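Local coordinates for protein Exo-beta-1,4-mannosidase (Rhizomucor miehei, PDB 4LYP) that probably removes mannose units from the non-reducing ends of beta-mannosides, acting as a secreted fungal glycoside hydrolase family 5 exo-mannosidase with a TIM barrel fold, at residues F152-G157 with P173-D178; I235-Q240 with T289-V294; K324-A327 with P332-M335. All coordinates share one frame; numbering follows the deposited sequence.

Contact 1: residues F152-G157 with P173-D178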
ATOM      1  N   PHE A 152       3.986   6.322  -7.768  1.00  6.45           N
ATOM      2  CA  PHE A 152       3.669   7.295  -8.806  1.00  6.74           C
ATOM      3  C   PHE A 152       3.459   8.661  -8.150  1.00  6.63           C
ATOM      4  O   PHE A 152       3.818   9.692  -8.773  1.00  7.50           O
ATOM      5  CB  PHE A 152       2.451   6.847  -9.597  1.00  7.74           C
ATOM      6  CG  PHE A 152       2.209   7.753 -10.767  1.00  7.12           C
ATOM      7  CD1 PHE A 152       2.910   7.546 -11.964  1.00  7.99           C
ATOM      8  CD2 PHE A 152       1.363   8.881 -10.665  1.00  8.53           C
ATOM      9  CE1 PHE A 152       2.762   8.401 -13.031  1.00  8.66           C
ATOM     10  CE2 PHE A 152       1.211   9.754 -11.763  1.00  9.13           C
ATOM     11  CZ  PHE A 152       1.929   9.490 -12.945  1.00  8.80           C
ATOM     12  N   TRP A 153       2.764   8.683  -7.018  1.00  6.91           N
ATOM     13  CA  TRP A 153       2.277   9.910  -6.436  1.00  7.13           C
ATOM     14  C   TRP A 153       3.312  10.618  -5.600  1.00  7.27           C
ATOM     15  O   TRP A 153       4.433  10.136  -5.304  1.00  7.08           O
ATOM     16  CB  TRP A 153       0.976   9.647  -5.654  1.00  7.98           C
ATOM     17  CG  TRP A 153      -0.055   9.044  -6.535  1.00  7.42           C
ATOM     18  CD1 TRP A 153      -0.524   7.750  -6.482  1.00  8.25           C
ATOM     19  CD2 TRP A 153      -0.729   9.646  -7.656  1.00  7.46           C
ATOM     20  NE1 TRP A 153      -1.423   7.511  -7.518  1.00  9.31           N
ATOM     21  CE2 TRP A 153      -1.567   8.670  -8.240  1.00  8.09           C
ATOM     22  CE3 TRP A 153      -0.666  10.943  -8.246  1.00  8.46           C
ATOM     23  CZ2 TRP A 153      -2.337   8.927  -9.371  1.00  9.62           C
ATOM     24  CZ3 TRP A 153      -1.414  11.169  -9.394  1.00  9.80           C
ATOM     25  CH2 TRP A 153      -2.253  10.182  -9.957  1.00 11.06           C
ATOM     26  N   GLN A 154       2.917  11.819  -5.139  1.00  6.79           N
ATOM     27  CA  GLN A 154       3.876  12.804  -4.598  1.00  7.35           C
ATOM     28  C   GLN A 154       4.145  12.678  -3.131  1.00  6.68           C
ATOM     29  O   GLN A 154       5.051  13.348  -2.606  1.00  7.43           O
ATOM     30  CB  GLN A 154       3.374  14.229  -4.908  1.00  8.38           C
ATOM     31  CG  GLN A 154       2.117  14.713  -4.149  1.00  8.33           C
ATOM     32  CD  GLN A 154       0.782  14.290  -4.768  1.00  7.50           C
ATOM     33  OE1 GLN A 154       0.634  13.240  -5.416  1.00  8.88           O
ATOM     34  NE2 GLN A 154      -0.242  15.139  -4.540  1.00  8.91           N
ATOM     35  N   TRP A 155       3.419  11.817  -2.405  1.00  6.89           N
ATOM     36  CA  TRP A 155       3.485  11.800  -0.921  1.00  6.31           C
ATOM     37  C   TRP A 155       4.673  11.126  -0.368  1.00  5.97           C
ATOM     38  O   TRP A 155       4.952  11.213   0.829  1.00  7.03           O
ATOM     39  CB  TRP A 155       2.181  11.300  -0.363  1.00  7.26           C
ATOM     40  CG  TRP A 155       1.701   9.950  -0.833  1.00  6.30           C
ATOM     41  CD1 TRP A 155       0.746   9.692  -1.818  1.00  7.21           C
ATOM     42  CD2 TRP A 155       2.085   8.645  -0.248  1.00  6.31           C
ATOM     43  NE1 TRP A 155       0.527   8.344  -1.890  1.00  7.52           N
ATOM     44  CE2 TRP A 155       1.292   7.669  -0.943  1.00  6.99           C
ATOM     45  CE3 TRP A 155       2.973   8.219   0.724  1.00  7.80           C
ATOM     46  CZ2 TRP A 155       1.366   6.309  -0.662  1.00  7.77           C
ATOM     47  CZ3 TRP A 155       3.025   6.886   1.014  1.00  7.50           C
ATOM     48  CH2 TRP A 155       2.227   5.914   0.323  1.00  7.86           C
ATOM     49  N   SER A 156       5.478  10.476  -1.237  1.00  6.51           N
ATOM     50  CA  SER A 156       6.778   9.961  -0.859  1.00  6.68           C
ATOM     51  C   SER A 156       7.848  10.523  -1.815  1.00  7.45           C
ATOM     52  O   SER A 156       8.914   9.911  -1.996  1.00  7.48           O
ATOM     53  CB  SER A 156       6.783   8.430  -0.841  1.00  7.43           C
ATOM     54  OG  SER A 156       6.443   7.946  -2.133  1.00  7.82           O
ATOM     55  N   GLY A 157       7.563  11.662  -2.472  1.00  7.10           N
ATOM     56  CA  GLY A 157       8.436  12.159  -3.543  1.00  7.81           C
ATOM     57  C   GLY A 157       8.033  11.459  -4.843  1.00  6.35           C
ATOM     58  O   GLY A 157       7.274  12.026  -5.641  1.00  7.68           O
ATOM     59  N   PRO A 173       4.945  20.204 -10.457  1.00 10.73           N
ATOM     60  CA  PRO A 173       3.589  20.798 -10.492  1.00 12.03           C
ATOM     61  C   PRO A 173       2.658  19.930  -9.618  1.00 11.16           C
ATOM     62  O   PRO A 173       1.803  19.160 -10.128  1.00 11.46           O
ATOM     63  CB  PRO A 173       3.258  20.694 -11.988  1.00 13.69           C
ATOM     64  CG  PRO A 173       3.987  19.448 -12.465  1.00 12.91           C
ATOM     65  CD  PRO A 173       5.320  19.557 -11.740  1.00 13.67           C
ATOM     66  N   TYR A 174       2.763  20.103  -8.298  1.00 11.47           N
ATOM     67  CA  TYR A 174       1.895  19.355  -7.405  1.00 12.18           C
ATOM     68  C   TYR A 174       0.448  19.731  -7.721  1.00 11.66           C
ATOM     69  O   TYR A 174       0.116  20.885  -8.042  1.00 13.66           O
ATOM     70  CB  TYR A 174       2.213  19.731  -5.926  1.00 12.23           C
ATOM     71  CG  TYR A 174       3.609  19.373  -5.501  1.00 10.02           C
ATOM     72  CD1 TYR A 174       4.060  18.019  -5.609  1.00 10.64           C
ATOM     73  CD2 TYR A 174       4.529  20.329  -5.059  1.00 10.57           C
ATOM     74  CE1 TYR A 174       5.343  17.674  -5.224  1.00  9.34           C
ATOM     75  CE2 TYR A 174       5.818  20.034  -4.684  1.00 10.19           C
ATOM     76  CZ  TYR A 174       6.216  18.680  -4.773  1.00  7.92           C
ATOM     77  OH  TYR A 174       7.479  18.301  -4.404  1.00  8.88           O
ATOM     78  N   PRO A 175      -0.462  18.745  -7.601  1.00 11.09           N
ATOM     79  CA  PRO A 175      -1.902  18.976  -8.088  1.00 14.23           C
ATOM     80  C   PRO A 175      -2.736  19.653  -6.992  1.00 13.30           C
ATOM     81  O   PRO A 175      -3.605  19.092  -6.369  1.00 16.74           O
ATOM     82  CB  PRO A 175      -2.359  17.548  -8.417  1.00 15.19           C
ATOM     83  CG  PRO A 175      -1.588  16.709  -7.463  1.00 15.09           C
ATOM     84  CD  PRO A 175      -0.204  17.336  -7.362  1.00 11.23           C
ATOM     85  N   VAL A 176      -2.400  20.890  -6.744  1.00 16.09           N
ATOM     86  CA  VAL A 176      -3.079  21.782  -5.791  1.00 17.62           C
ATOM     87  C   VAL A 176      -3.315  23.127  -6.525  1.00 21.66           C
ATOM     88  O   VAL A 176      -2.810  23.376  -7.607  1.00 23.12           O
ATOM     89  CB  VAL A 176      -2.247  22.033  -4.504  1.00 19.22           C
ATOM     90  CG1 VAL A 176      -2.041  20.722  -3.778  1.00 20.85           C
ATOM     91  CG2 VAL A 176      -0.913  22.736  -4.809  1.00 20.05           C
ATOM     92  N   GLY A 177      -4.178  23.943  -5.929  1.00 28.61           N
ATOM     93  CA  GLY A 177      -4.673  25.163  -6.564  1.00 30.16           C
ATOM     94  C   GLY A 177      -5.287  24.902  -7.934  1.00 28.18           C
ATOM     95  O   GLY A 177      -6.201  24.046  -8.069  1.00 34.94           O
ATOM     96  N   ASP A 178      -4.715  25.539  -8.955  1.00 38.23           N
ATOM     97  CA  ASP A 178      -5.185  25.366 -10.328  1.00 39.56           C
ATOM     98  C   ASP A 178      -4.602  24.230 -11.110  1.00 33.30           C
ATOM     99  O   ASP A 178      -5.027  23.915 -12.214  1.00 70.55           O
ATOM    100  CB  ASP A 178      -5.033  26.692 -11.139  1.00 43.56           C
TER
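Q154 meets Y174 and P175 where two loops of the TIM barrel come together: the one leading out of strand 144-148 and the one that follows helix 158-167. P175 is the centre of an inverse gamma turn, closed by a 2.8 Å hydrogen bond from V176 N to Y174 O. The packed part of the contact is essentially one glutamine. Its CB lies 3.9 Å from Y174 CD1, approaching the ring obliquely. With chi1 at 70° the chain runs out between its own N and carbonyl carbon, and a bend at chi2 (-84°) then carries the amide across to the proline. There Q154 NE2 sits 3.6 Å from both P175 CG and P175 CD, a van der Waals contact with these two ring carbons. The amide and the Y174 ring are only 21° from parallel. Q154 NE2 has its hydrogen bond elsewhere, with Y181 OH of helix 181-193, whose side chain also touches P175. Y174 OH is hydrogen-bonded to Q108, and its ring meets Y110 edge-to-face. The opposite character appears beyond P175: V176, G177 and D178 are exposed, and the D178 side chain is modelled no further than CB, consistent with mobility. On the packed side, by contrast, the 152-157 loop is folded back on itself by a 3.0 Å bond from G157 N to Q154 O.

Contact 2: residues I235-Q240 with T289-V294. With GAI (guanidine), chain C.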
ATOM      1  N   ILE A 235       6.593  -3.171  -7.461  1.00  7.23           N
ATOM      2  CA  ILE A 235       7.299  -2.173  -8.299  1.00  7.39           C
ATOM      3  C   ILE A 235       7.094  -0.750  -7.725  1.00  6.73           C
ATOM      4  O   ILE A 235       8.046  -0.005  -7.441  1.00  7.55           O
ATOM      5  CB  ILE A 235       6.826  -2.267  -9.733  1.00  7.73           C
ATOM      6  CG1 ILE A 235       7.219  -3.593 -10.406  1.00  8.83           C
ATOM      7  CG2 ILE A 235       7.451  -1.085 -10.536  1.00  9.78           C
ATOM      8  CD1 ILE A 235       6.576  -3.814 -11.775  1.00 10.89           C
ATOM      9  N   ALA A 236       5.816  -0.341  -7.645  1.00  7.14           N
ATOM     10  CA  ALA A 236       5.531   1.016  -7.224  1.00  6.46           C
ATOM     11  C   ALA A 236       4.054   1.076  -6.931  1.00  6.26           C
ATOM     12  O   ALA A 236       3.233   0.342  -7.452  1.00  8.06           O
ATOM     13  CB  ALA A 236       5.864   2.077  -8.312  1.00  8.05           C
ATOM     14  N   ASN A 237       3.672   2.076  -6.111  1.00  6.47           N
ATOM     15  CA  ASN A 237       2.260   2.351  -5.848  1.00  6.61           C
ATOM     16  C   ASN A 237       1.647   3.046  -7.102  1.00  6.60           C
ATOM     17  O   ASN A 237       2.030   4.169  -7.455  1.00  7.54           O
ATOM     18  CB  ASN A 237       2.154   3.274  -4.640  1.00  6.21           C
ATOM     19  CG  ASN A 237       0.745   3.596  -4.327  1.00  6.78           C
ATOM     20  OD1 ASN A 237      -0.108   2.670  -4.213  1.00  7.19           O
ATOM     21  ND2 ASN A 237       0.429   4.864  -4.190  1.00  7.91           N
ATOM     22  N   GLU A 238       0.668   2.361  -7.716  1.00  6.34           N
ATOM     23  CA  GLU A 238      -0.245   2.954  -8.724  1.00  6.54           C
ATOM     24  C   GLU A 238       0.460   3.548  -9.950  1.00  7.03           C
ATOM     25  O   GLU A 238       0.192   4.686 -10.304  1.00  8.02           O
ATOM     26  CB  GLU A 238      -1.169   3.961  -8.089  1.00  8.17           C
ATOM     27  CG  GLU A 238      -1.984   3.385  -6.926  1.00  7.95           C
ATOM     28  CD  GLU A 238      -3.092   4.271  -6.477  1.00  9.77           C
ATOM     29  OE1 GLU A 238      -3.239   5.425  -6.998  1.00 13.10           O
ATOM     30  OE2 GLU A 238      -3.921   3.812  -5.624  1.00  9.70           O
ATOM     31  N   PRO A 239       1.268   2.780 -10.690  1.00  7.81           N
ATOM     32  CA  PRO A 239       1.686   3.311 -11.993  1.00  8.28           C
ATOM     33  C   PRO A 239       0.469   3.690 -12.839  1.00  7.86           C
ATOM     34  O   PRO A 239      -0.521   2.983 -12.839  1.00  7.93           O
ATOM     35  CB  PRO A 239       2.461   2.153 -12.628  1.00 10.32           C
ATOM     36  CG  PRO A 239       2.740   1.191 -11.538  1.00 12.04           C
ATOM     37  CD  PRO A 239       1.663   1.378 -10.496  1.00  8.57           C
ATOM     38  N   GLN A 240       0.525   4.818 -13.565  1.00  8.58           N
ATOM     39  CA  GLN A 240      -0.599   5.334 -14.337  1.00  8.60           C
ATOM     40  C   GLN A 240      -0.424   5.016 -15.824  1.00  8.14           C
ATOM     41  O   GLN A 240       0.313   5.679 -16.542  1.00  9.46           O
ATOM     42  CB  GLN A 240      -0.768   6.835 -14.105  1.00  8.81           C
ATOM     43  CG  GLN A 240      -1.018   7.228 -12.640  1.00  9.14           C
ATOM     44  CD  GLN A 240      -2.336   6.678 -12.144  1.00  8.50           C
ATOM     45  OE1 GLN A 240      -3.413   7.072 -12.631  1.00 10.59           O
ATOM     46  NE2 GLN A 240      -2.312   5.711 -11.227  1.00  9.24           N
ATOM     47  N   THR A 289      -3.342  -7.128  -8.254  1.00  7.76           N
ATOM     48  CA  THR A 289      -3.891  -6.281  -7.213  1.00  6.89           C
ATOM     49  C   THR A 289      -4.960  -5.416  -7.797  1.00  7.35           C
ATOM     50  O   THR A 289      -5.014  -5.169  -8.988  1.00  8.30           O
ATOM     51  CB  THR A 289      -2.872  -5.420  -6.499  1.00  8.13           C
ATOM     52  OG1 THR A 289      -2.304  -4.444  -7.391  1.00  8.91           O
ATOM     53  CG2 THR A 289      -1.781  -6.215  -5.861  1.00  8.80           C
ATOM     54  N   CYS A 290      -5.816  -4.881  -6.881  1.00  7.28           N
ATOM     55  CA  CYS A 290      -6.706  -3.790  -7.193  1.00  6.48           C
ATOM     56  C   CYS A 290      -6.799  -2.872  -6.002  1.00  6.57           C
ATOM     57  O   CYS A 290      -6.530  -3.283  -4.841  1.00  7.34           O
ATOM     58  CB  CYS A 290      -8.083  -4.366  -7.663  1.00  8.31           C
ATOM     59  SG  CYS A 290      -8.960  -5.353  -6.459  1.00  9.35           S
ATOM     60  N   HIS A 291      -7.116  -1.600  -6.293  1.00  6.81           N
ATOM     61  CA  HIS A 291      -7.322  -0.571  -5.268  1.00  6.59           C
ATOM     62  C   HIS A 291      -8.662   0.026  -5.594  1.00  6.55           C
ATOM     63  O   HIS A 291      -8.906   0.472  -6.726  1.00  9.65           O
ATOM     64  CB  HIS A 291      -6.312   0.561  -5.407  1.00  7.34           C
ATOM     65  CG  HIS A 291      -4.858   0.206  -5.217  1.00  6.61           C
ATOM     66  ND1 HIS A 291      -3.870   1.140  -5.200  1.00  6.44           N
ATOM     67  CD2 HIS A 291      -4.247  -0.999  -5.052  1.00  7.08           C
ATOM     68  CE1 HIS A 291      -2.688   0.538  -5.041  1.00  7.64           C
ATOM     69  NE2 HIS A 291      -2.881  -0.745  -4.954  1.00  6.73           N
ATOM     70  N   CYS A 292      -9.619   0.074  -4.625  1.00  6.76           N
ATOM     71  CA  CYS A 292     -10.959   0.557  -4.899  1.00  6.80           C
ATOM     72  C   CYS A 292     -11.233   1.824  -4.084  1.00  6.85           C
ATOM     73  O   CYS A 292     -11.204   1.766  -2.813  1.00  7.40           O
ATOM     74  CB  CYS A 292     -11.979  -0.535  -4.528  1.00  8.74           C
ATOM     75  SG  CYS A 292     -13.685   0.036  -4.920  1.00  9.03           S
ATOM     76  N   TRP A 293     -11.474   2.945  -4.775  1.00  6.28           N
ATOM     77  CA  TRP A 293     -11.595   4.277  -4.146  1.00  6.81           C
ATOM     78  C   TRP A 293     -12.812   5.029  -4.566  1.00  6.26           C
ATOM     79  O   TRP A 293     -12.767   5.898  -5.429  1.00  7.55           O
ATOM     80  CB  TRP A 293     -10.308   5.066  -4.381  1.00  7.35           C
ATOM     81  CG  TRP A 293      -9.154   4.514  -3.598  1.00  6.53           C
ATOM     82  CD1 TRP A 293      -8.020   3.903  -4.022  1.00  7.07           C
ATOM     83  CD2 TRP A 293      -9.114   4.533  -2.159  1.00  6.29           C
ATOM     84  NE1 TRP A 293      -7.245   3.487  -2.916  1.00  6.91           N
ATOM     85  CE2 TRP A 293      -7.932   3.890  -1.790  1.00  6.08           C
ATOM     86  CE3 TRP A 293      -9.981   5.034  -1.162  1.00  6.69           C
ATOM     87  CZ2 TRP A 293      -7.557   3.788  -0.447  1.00  6.10           C
ATOM     88  CZ3 TRP A 293      -9.639   4.905   0.153  1.00  7.27           C
ATOM     89  CH2 TRP A 293      -8.446   4.247   0.504  1.00  6.35           C
ATOM     90  N   VAL A 294     -13.962   4.704  -3.933  1.00  6.90           N
ATOM     91  CA  VAL A 294     -15.218   5.248  -4.414  1.00  7.47           C
ATOM     92  C   VAL A 294     -15.302   6.785  -4.301  1.00  6.38           C
ATOM     93  O   VAL A 294     -15.857   7.437  -5.201  1.00  7.69           O
ATOM     94  CB  VAL A 294     -16.436   4.543  -3.797  1.00  7.57           C
ATOM     95  CG1 VAL A 294     -16.617   3.168  -4.422  1.00  8.74           C
ATOM     96  CG2 VAL A 294     -16.424   4.544  -2.258  1.00  8.01           C
TER
HETATM   97  C   GAI C 501      -5.100   7.495  -5.061  1.00 13.03           C
HETATM   98  N1  GAI C 501      -5.178   6.206  -4.734  1.00 18.66           N
HETATM   99  N2  GAI C 501      -4.605   7.740  -6.285  1.00 16.47           N
HETATM  100  N3  GAI C 501      -5.394   8.452  -4.254  1.00 16.18           N
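E238 OE2 is gripped from two directions: H291 ND1 donates to it at 2.7 Å, and N1 of the bound guanidine donates at 2.8 Å. The histidine bond is nearly straight (168° at the hydrogen) and lies in the imidazole plane. It reaches OE2 on the anti side, 16° out of the carboxylate plane. OE2 lies at the ring's edge, close to the imidazole plane, although the carboxylate plane is turned 45° from that of the ring. The other oxygen, E238 OE1, accepts guanidine N2 at 2.8 Å, a weak bond from guanidine N1, and the indole N-H of W153. H291 is fixed from behind as well, since its NE2 bonds to E336. N237 OD1, which is bonded to R97, comes within 3.4 Å of H291 CE1 near the ring plane. Guanidine N1 lies oblique to the W293 indole, 3.7 Å from W293 CD1, while W293 NE1 is bonded to E337. All four protein residues that touch here are buried. The carboxylate is therefore oriented by H291 and W153, and both its oxygens still take N-H groups from a ligand; guanidine probably marks part of the space that the mannoside occupies.

Contact 3: residues K324-A327 with P332-M335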
ATOM      1  N   LYS A 324     -12.656 -11.848 -12.022  1.00 10.33           N
ATOM      2  CA  LYS A 324     -12.681 -12.531 -13.292  1.00 10.16           C
ATOM      3  C   LYS A 324     -11.409 -12.213 -14.140  1.00  9.95           C
ATOM      4  O   LYS A 324     -10.844 -13.086 -14.806  1.00 10.89           O
ATOM      5  CB  LYS A 324     -13.950 -12.118 -14.027  1.00 13.39           C
ATOM      6  CG  LYS A 324     -15.197 -12.807 -13.466  1.00 17.03           C
ATOM      7  CD  LYS A 324     -15.286 -14.254 -13.892  1.00 31.99           C
ATOM      8  CE  LYS A 324     -16.701 -14.835 -13.886  1.00 38.77           C
ATOM      9  NZ  LYS A 324     -16.730 -16.145 -14.623  1.00 39.95           N
ATOM     10  N   TRP A 325     -10.935 -10.951 -14.087  1.00  9.85           N
ATOM     11  CA  TRP A 325      -9.738 -10.588 -14.816  1.00  9.82           C
ATOM     12  C   TRP A 325      -8.559 -11.414 -14.316  1.00  9.43           C
ATOM     13  O   TRP A 325      -7.678 -11.870 -15.087  1.00 10.07           O
ATOM     14  CB  TRP A 325      -9.459  -9.121 -14.695  1.00 10.59           C
ATOM     15  CG  TRP A 325     -10.493  -8.233 -15.297  1.00 10.23           C
ATOM     16  CD1 TRP A 325     -11.569  -8.572 -16.072  1.00 12.54           C
ATOM     17  CD2 TRP A 325     -10.529  -6.791 -15.188  1.00 10.34           C
ATOM     18  NE1 TRP A 325     -12.285  -7.450 -16.384  1.00 16.03           N
ATOM     19  CE2 TRP A 325     -11.719  -6.340 -15.876  1.00 14.25           C
ATOM     20  CE3 TRP A 325      -9.759  -5.867 -14.469  1.00 10.73           C
ATOM     21  CZ2 TRP A 325     -12.074  -4.987 -15.931  1.00 14.62           C
ATOM     22  CZ3 TRP A 325     -10.131  -4.536 -14.582  1.00 10.57           C
ATOM     23  CH2 TRP A 325     -11.235  -4.111 -15.294  1.00 12.82           C
ATOM     24  N   ALA A 326      -8.467 -11.536 -12.987  1.00  9.75           N
ATOM     25  CA  ALA A 326      -7.344 -12.322 -12.430  1.00 10.12           C
ATOM     26  C   ALA A 326      -7.447 -13.800 -12.845  1.00 10.08           C
ATOM     27  O   ALA A 326      -6.439 -14.443 -13.155  1.00  9.97           O
ATOM     28  CB  ALA A 326      -7.318 -12.187 -10.922  1.00 10.32           C
ATOM     29  N   ALA A 327      -8.680 -14.336 -12.834  1.00  9.87           N
ATOM     30  CA  ALA A 327      -8.889 -15.724 -13.217  1.00 11.17           C
ATOM     31  C   ALA A 327      -8.438 -15.986 -14.662  1.00 10.22           C
ATOM     32  O   ALA A 327      -7.886 -17.025 -14.987  1.00 12.23           O
ATOM     33  CB  ALA A 327     -10.325 -16.179 -12.957  1.00 13.70           C
ATOM     34  N   PRO A 332      -3.428 -15.126  -8.549  1.00  8.58           N
ATOM     35  CA  PRO A 332      -4.240 -14.595  -7.402  1.00  8.61           C
ATOM     36  C   PRO A 332      -4.510 -13.139  -7.513  1.00  8.05           C
ATOM     37  O   PRO A 332      -3.809 -12.394  -8.219  1.00  8.66           O
ATOM     38  CB  PRO A 332      -3.331 -14.903  -6.190  1.00 10.38           C
ATOM     39  CG  PRO A 332      -2.419 -15.986  -6.630  1.00 10.10           C
ATOM     40  CD  PRO A 332      -2.158 -15.705  -8.086  1.00 10.03           C
ATOM     41  N   ILE A 333      -5.466 -12.667  -6.708  1.00  8.39           N
ATOM     42  CA  ILE A 333      -5.743 -11.211  -6.620  1.00  8.01           C
ATOM     43  C   ILE A 333      -5.939 -10.834  -5.183  1.00  7.82           C
ATOM     44  O   ILE A 333      -6.518 -11.563  -4.358  1.00  7.77           O
ATOM     45  CB  ILE A 333      -6.985 -10.831  -7.468  1.00  8.36           C
ATOM     46  CG1 ILE A 333      -7.163  -9.319  -7.436  1.00  9.08           C
ATOM     47  CG2 ILE A 333      -8.246 -11.616  -7.076  1.00  9.92           C
ATOM     48  CD1 ILE A 333      -8.087  -8.808  -8.524  1.00 11.06           C
ATOM     49  N   VAL A 334      -5.380  -9.660  -4.836  1.00  7.80           N
ATOM     50  CA  VAL A 334      -5.550  -9.047  -3.515  1.00  7.02           C
ATOM     51  C   VAL A 334      -6.100  -7.622  -3.749  1.00  7.31           C
ATOM     52  O   VAL A 334      -5.578  -6.861  -4.552  1.00  7.84           O
ATOM     53  CB  VAL A 334      -4.198  -8.954  -2.805  1.00  8.14           C
ATOM     54  CG1 VAL A 334      -4.348  -8.267  -1.424  1.00  8.21           C
ATOM     55  CG2 VAL A 334      -3.543 -10.327  -2.617  1.00 10.03           C
ATOM     56  N   MET A 335      -7.165  -7.253  -2.985  1.00  7.23           N
ATOM     57  CA  MET A 335      -7.610  -5.841  -2.983  1.00  6.81           C
ATOM     58  C   MET A 335      -6.760  -5.125  -1.929  1.00  6.32           C
ATOM     59  O   MET A 335      -7.117  -5.040  -0.718  1.00  6.90           O
ATOM     60  CB  MET A 335      -9.098  -5.686  -2.687  1.00  8.12           C
ATOM     61  CG  MET A 335      -9.478  -4.228  -2.687  1.00  8.95           C
ATOM     62  SD  MET A 335     -11.274  -3.910  -2.824  1.00  9.67           S
ATOM     63  CE  MET A 335     -11.868  -4.621  -1.333  1.00 11.24           C
TER
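The flat group at this contact is the peptide unit joining P332 to I333, and one of its faces is turned to A326. The methyl carbon A326 CB stands almost perpendicularly above the carbonyl, 4.4 Å from P332 O; the same oxygen also accepts a hydrogen bond from T288 OG1. This is the return of a beta-alpha-beta unit of the TIM barrel: strand 288-292 leads into helix 308-329, and the chain then enters strand 333-338, parallel to the first and next to it. The last turns of the helix thus lie against the first residues of the following strand. The contact is apolar and small, with no hydrogen bond crossing between the segments and 93 Å² of surface buried. A326 points its methyl at the strand, and its closest partner is the branch point of the isoleucine, I333 CB, at 3.7 Å. With CG1 anti to the backbone N (chi1 -176°), the isoleucine places both arms alongside the methyl instead of one tip against it. F276 of helix 273-280 and T288 also touch A326, and F384 and R322 touch I333, so neighbouring elements complete the buried layer. The backbone of I333 bonds to S385, which lines a second guanidine site near P332. Of the isoleucine's arms, CG2 comes to 4.0 Å from A326 CB and CD1 to 4.2 Å.

Overall arrangement
The three contacts run from rim to barrel wall. Contact 2 is the most central, about 8 Å from the centre of the chain; contacts 1 and 3 both lie about 17 Å out, yet contact 3 is buried and contact 1 only partly so. Contacts 2 and 3 share the sheet, with strands 288-292 and 333-338 adjacent and C290 N probably bonded to V334 O at 3.1 Å. Contact 1 touches contact 2 through loops, F152 N lying 2.9 Å from N237 O. Chemistry follows place: polar, ligand-holding groups in the pocket at contact 2, purely apolar alanine-isoleucine packing between helix and strand at contact 3, and mixed amide, proline and tyrosine packing at contact 1.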